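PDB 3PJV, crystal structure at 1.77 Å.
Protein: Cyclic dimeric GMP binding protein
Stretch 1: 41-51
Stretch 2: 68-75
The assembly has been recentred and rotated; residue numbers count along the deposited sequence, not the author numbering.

Stretch 1, residues 41-51: MVELLVSSIFD
Stretch 2, residues 68-75: TIVERNGI

Met41, deposited as selenomethionine, lies in a regular helix that begins earlier in the chain and continues through Val46, with backbone bonds such as Val46 N to Val42 O at 3.0 Å and Phe50 N to Val46 O at 3.0 Å. Beside it runs an extended strand that includes Glu71 and Arg72 and runs to Asn73, in nearly the same direction: the axes make a signed angle of -21° and approach to 9.1 Å. The register sets Glu43 CA 6.5 Å from Val70 CA and Phe50 CA 7.3 Å from Arg72 CA, and the two stretches bury 434 Å² together.

Thr68 lies beyond reach of the helix. At Ile69 the chain turns a corner (phi/psi -86/-46); its side chain (chi1 m, chi2 t) points toward the helix, and CG2 comes 4.3 Å from CG1 of Val42.

Val70 (-153/147, chi1 p) also points toward the helix. Its CG1 packs 3.7 Å from Val46 CG2 and 4.2 Å from Val42 CG1, while its CG2 lies 4.2 Å from Glu43 CG. Val42 and Val46, both with chi1 t, are one helical turn apart and so present their methyls on the same side; a compact, branched valine suits a strand and fits against them.

Strand alternation turns Glu71 (-151/160, chi1 p, chi2 t) away, its polar side chain exposed, and Arg72 (-146/139) back toward the helix, where it is the most heavily covered residue of the contact. Its CB sits over one face of the Phe50 ring, 3.5 Å from the ring centroid and only 5° off its normal, a CH-pi contact; Phe50 has chi1 t and chi2 -102°. From CB, chi angles m, m, t and -82° carry the side chain away from the ring to Glu43 and Ser47. Arg72 NH2 donates to Glu43 OE1 at 2.9 Å and 156° in a salt bridge, reached because Glu43 is extended (t, t, -179°). The same NH2 makes a weak bond to Ser47 OG (chi1 m) at 3.2 Å and 124°. Arg72 NH1 turns back to Glu71 O, 3.0 Å away, and Arg72 NE donates to the O atom of a water 2.8 Å away, which donates to Asp51 OD1 at 2.9 Å. Arginine thus supplies an aliphatic CB for the aromatic face and nitrogen donors for the polar groups.

Asn73 (-139/138, chi1 m) points away, polar and exposed like Glu71, but its backbone C lies 3.6 Å from Phe50 CZ. Gly74 (-116/177) follows, its N 3.7 Å from Phe50 CZ at the ring edge; there is room for a CB here, so packing does not demand glycine. Ile75 (-66/129) leaves the contact.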

# COMPACT_ATOMS: atom_id res chain seq x y z
N MSE A 41 17.93 -8.77 12.55
CA MSE A 41 17.60 -8.53 11.15
C MSE A 41 16.19 -9.02 10.85
O MSE A 41 15.47 -8.41 10.06
CB MSE A 41 18.59 -9.24 10.22
CG MSE A 41 18.39 -8.89 8.76
SE MSE A 41 18.88 -7.00 8.48
CE MSE A 41 20.46 -7.06 9.54
N VAL A 42 15.79 -10.12 11.47
CA VAL A 42 14.45 -10.65 11.24
C VAL A 42 13.43 -9.61 11.70
O VAL A 42 12.50 -9.26 10.98
CB VAL A 42 14.22 -11.97 11.97
CG1 VAL A 42 12.73 -12.32 11.95
CG2 VAL A 42 15.05 -13.07 11.32
N GLU A 43 13.64 -9.08 12.91
CA GLU A 43 12.74 -8.06 13.41
C GLU A 43 12.75 -6.81 12.53
O GLU A 43 11.70 -6.22 12.26
CB GLU A 43 13.07 -7.70 14.87
CG GLU A 43 12.05 -6.75 15.48
CD GLU A 43 12.19 -6.63 16.99
OE1 GLU A 43 11.39 -5.89 17.60
OE2 GLU A 43 13.10 -7.27 17.55
N LEU A 44 13.94 -6.41 12.06
CA LEU A 44 14.05 -5.24 11.19
C LEU A 44 13.27 -5.41 9.90
O LEU A 44 12.56 -4.50 9.46
CB LEU A 44 15.51 -4.95 10.85
CG LEU A 44 16.23 -3.94 11.72
CD1 LEU A 44 17.38 -3.32 10.94
CD2 LEU A 44 15.26 -2.87 12.16
N LEU A 45 13.42 -6.57 9.28
CA LEU A 45 12.77 -6.85 8.01
C LEU A 45 11.26 -6.93 8.13
O LEU A 45 10.54 -6.48 7.25
CB LEU A 45 13.32 -8.15 7.41
CG LEU A 45 14.73 -7.98 6.85
CD1 LEU A 45 15.33 -9.33 6.50
CD2 LEU A 45 14.72 -7.05 5.64
N VAL A 46 10.77 -7.48 9.24
CA VAL A 46 9.34 -7.52 9.47
C VAL A 46 8.78 -6.12 9.75
O VAL A 46 7.74 -5.74 9.23
CB VAL A 46 8.96 -8.47 10.61
CG1 VAL A 46 7.46 -8.39 10.91
CG2 VAL A 46 9.36 -9.91 10.26
N SER A 47 9.50 -5.36 10.58
CA SER A 47 9.07 -3.99 10.90
C SER A 47 8.98 -3.11 9.66
O SER A 47 8.05 -2.32 9.51
CB SER A 47 10.02 -3.35 11.91
OG SER A 47 9.83 -3.90 13.19
N SER A 48 9.97 -3.25 8.79
CA SER A 48 10.02 -2.52 7.53
C SER A 48 8.68 -2.61 6.81
O SER A 48 8.05 -1.60 6.52
CB SER A 48 11.15 -3.07 6.65
OG SER A 48 11.20 -2.43 5.39
N ILE A 49 8.26 -3.84 6.53
CA ILE A 49 7.00 -4.09 5.84
C ILE A 49 5.77 -3.63 6.65
O ILE A 49 4.84 -3.05 6.10
CB ILE A 49 6.87 -5.58 5.47
CG1 ILE A 49 8.11 -6.01 4.67
CG2 ILE A 49 5.58 -5.86 4.70
CD1 ILE A 49 8.36 -5.18 3.43
N PHE A 50 5.78 -3.90 7.95
CA PHE A 50 4.60 -3.61 8.76
C PHE A 50 4.39 -2.11 8.97
O PHE A 50 3.27 -1.65 9.14
CB PHE A 50 4.70 -4.29 10.11
CG PHE A 50 3.48 -4.10 10.97
CD1 PHE A 50 3.48 -3.17 12.00
CD2 PHE A 50 2.34 -4.85 10.74
CE1 PHE A 50 2.36 -3.00 12.79
CE2 PHE A 50 1.22 -4.68 11.54
CZ PHE A 50 1.23 -3.75 12.56
N ASP A 51 5.48 -1.36 8.97
CA ASP A 51 5.41 0.06 9.33
C ASP A 51 4.62 0.92 8.34
O ASP A 51 4.33 2.08 8.63
CB ASP A 51 6.81 0.61 9.57
CG ASP A 51 7.39 0.17 10.91
OD1 ASP A 51 6.65 -0.42 11.72
OD2 ASP A 51 8.59 0.44 11.15
N THR A 68 6.04 -18.24 18.16
CA THR A 68 6.16 -17.00 17.41
C THR A 68 7.56 -16.44 17.58
O THR A 68 8.06 -16.30 18.69
CB THR A 68 5.14 -15.98 17.91
OG1 THR A 68 3.82 -16.49 17.71
CG2 THR A 68 5.30 -14.67 17.16
N ILE A 69 8.21 -16.13 16.46
CA ILE A 69 9.54 -15.55 16.48
C ILE A 69 9.40 -14.04 16.62
O ILE A 69 10.07 -13.40 17.43
CB ILE A 69 10.29 -15.86 15.18
CG1 ILE A 69 10.57 -17.36 15.06
CG2 ILE A 69 11.58 -15.04 15.10
CD1 ILE A 69 11.11 -17.76 13.71
N VAL A 70 8.51 -13.49 15.81
CA VAL A 70 8.21 -12.06 15.87
C VAL A 70 6.79 -11.85 15.38
O VAL A 70 6.29 -12.59 14.54
CB VAL A 70 9.20 -11.24 15.02
CG1 VAL A 70 8.98 -11.49 13.55
CG2 VAL A 70 9.05 -9.75 15.33
N GLU A 71 6.11 -10.87 15.95
CA GLU A 71 4.79 -10.52 15.44
C GLU A 71 4.44 -9.06 15.64
O GLU A 71 5.02 -8.36 16.47
CB GLU A 71 3.71 -11.40 16.06
CG GLU A 71 3.45 -11.13 17.50
CD GLU A 71 2.35 -12.01 18.06
OE1 GLU A 71 1.32 -12.18 17.37
OE2 GLU A 71 2.52 -12.53 19.18
N ARG A 72 3.48 -8.61 14.86
CA ARG A 72 3.05 -7.24 14.87
C ARG A 72 1.56 -7.23 14.58
O ARG A 72 1.08 -7.97 13.73
CB ARG A 72 3.78 -6.46 13.76
CG ARG A 72 5.27 -6.23 14.01
CD ARG A 72 5.49 -5.24 15.12
NE ARG A 72 6.88 -4.83 15.29
CZ ARG A 72 7.79 -5.53 15.97
NH1 ARG A 72 7.46 -6.69 16.53
NH2 ARG A 72 9.03 -5.07 16.09
N ASN A 73 0.83 -6.38 15.29
CA ASN A 73 -0.60 -6.31 15.11
C ASN A 73 -1.03 -4.86 15.13
O ASN A 73 -0.52 -4.08 15.93
CB ASN A 73 -1.33 -7.05 16.25
CG ASN A 73 -1.30 -8.55 16.08
OD1 ASN A 73 -2.20 -9.13 15.48
ND2 ASN A 73 -0.26 -9.18 16.61
N GLY A 74 -1.95 -4.50 14.24
CA GLY A 74 -2.66 -3.24 14.37
C GLY A 74 -4.15 -3.50 14.58
O GLY A 74 -4.60 -4.64 14.56
N ILE A 75 -4.92 -2.44 14.78
CA ILE A 75 -6.37 -2.60 14.80
C ILE A 75 -6.82 -3.00 13.41
O ILE A 75 -6.43 -2.38 12.41
CB ILE A 75 -7.09 -1.31 15.24
CG1 ILE A 75 -8.44 -1.21 14.54
CG2 ILE A 75 -6.25 -0.10 14.91
CD1 ILE A 75 -9.04 0.18 14.57
O HOH W 1 6.80 -2.46 13.73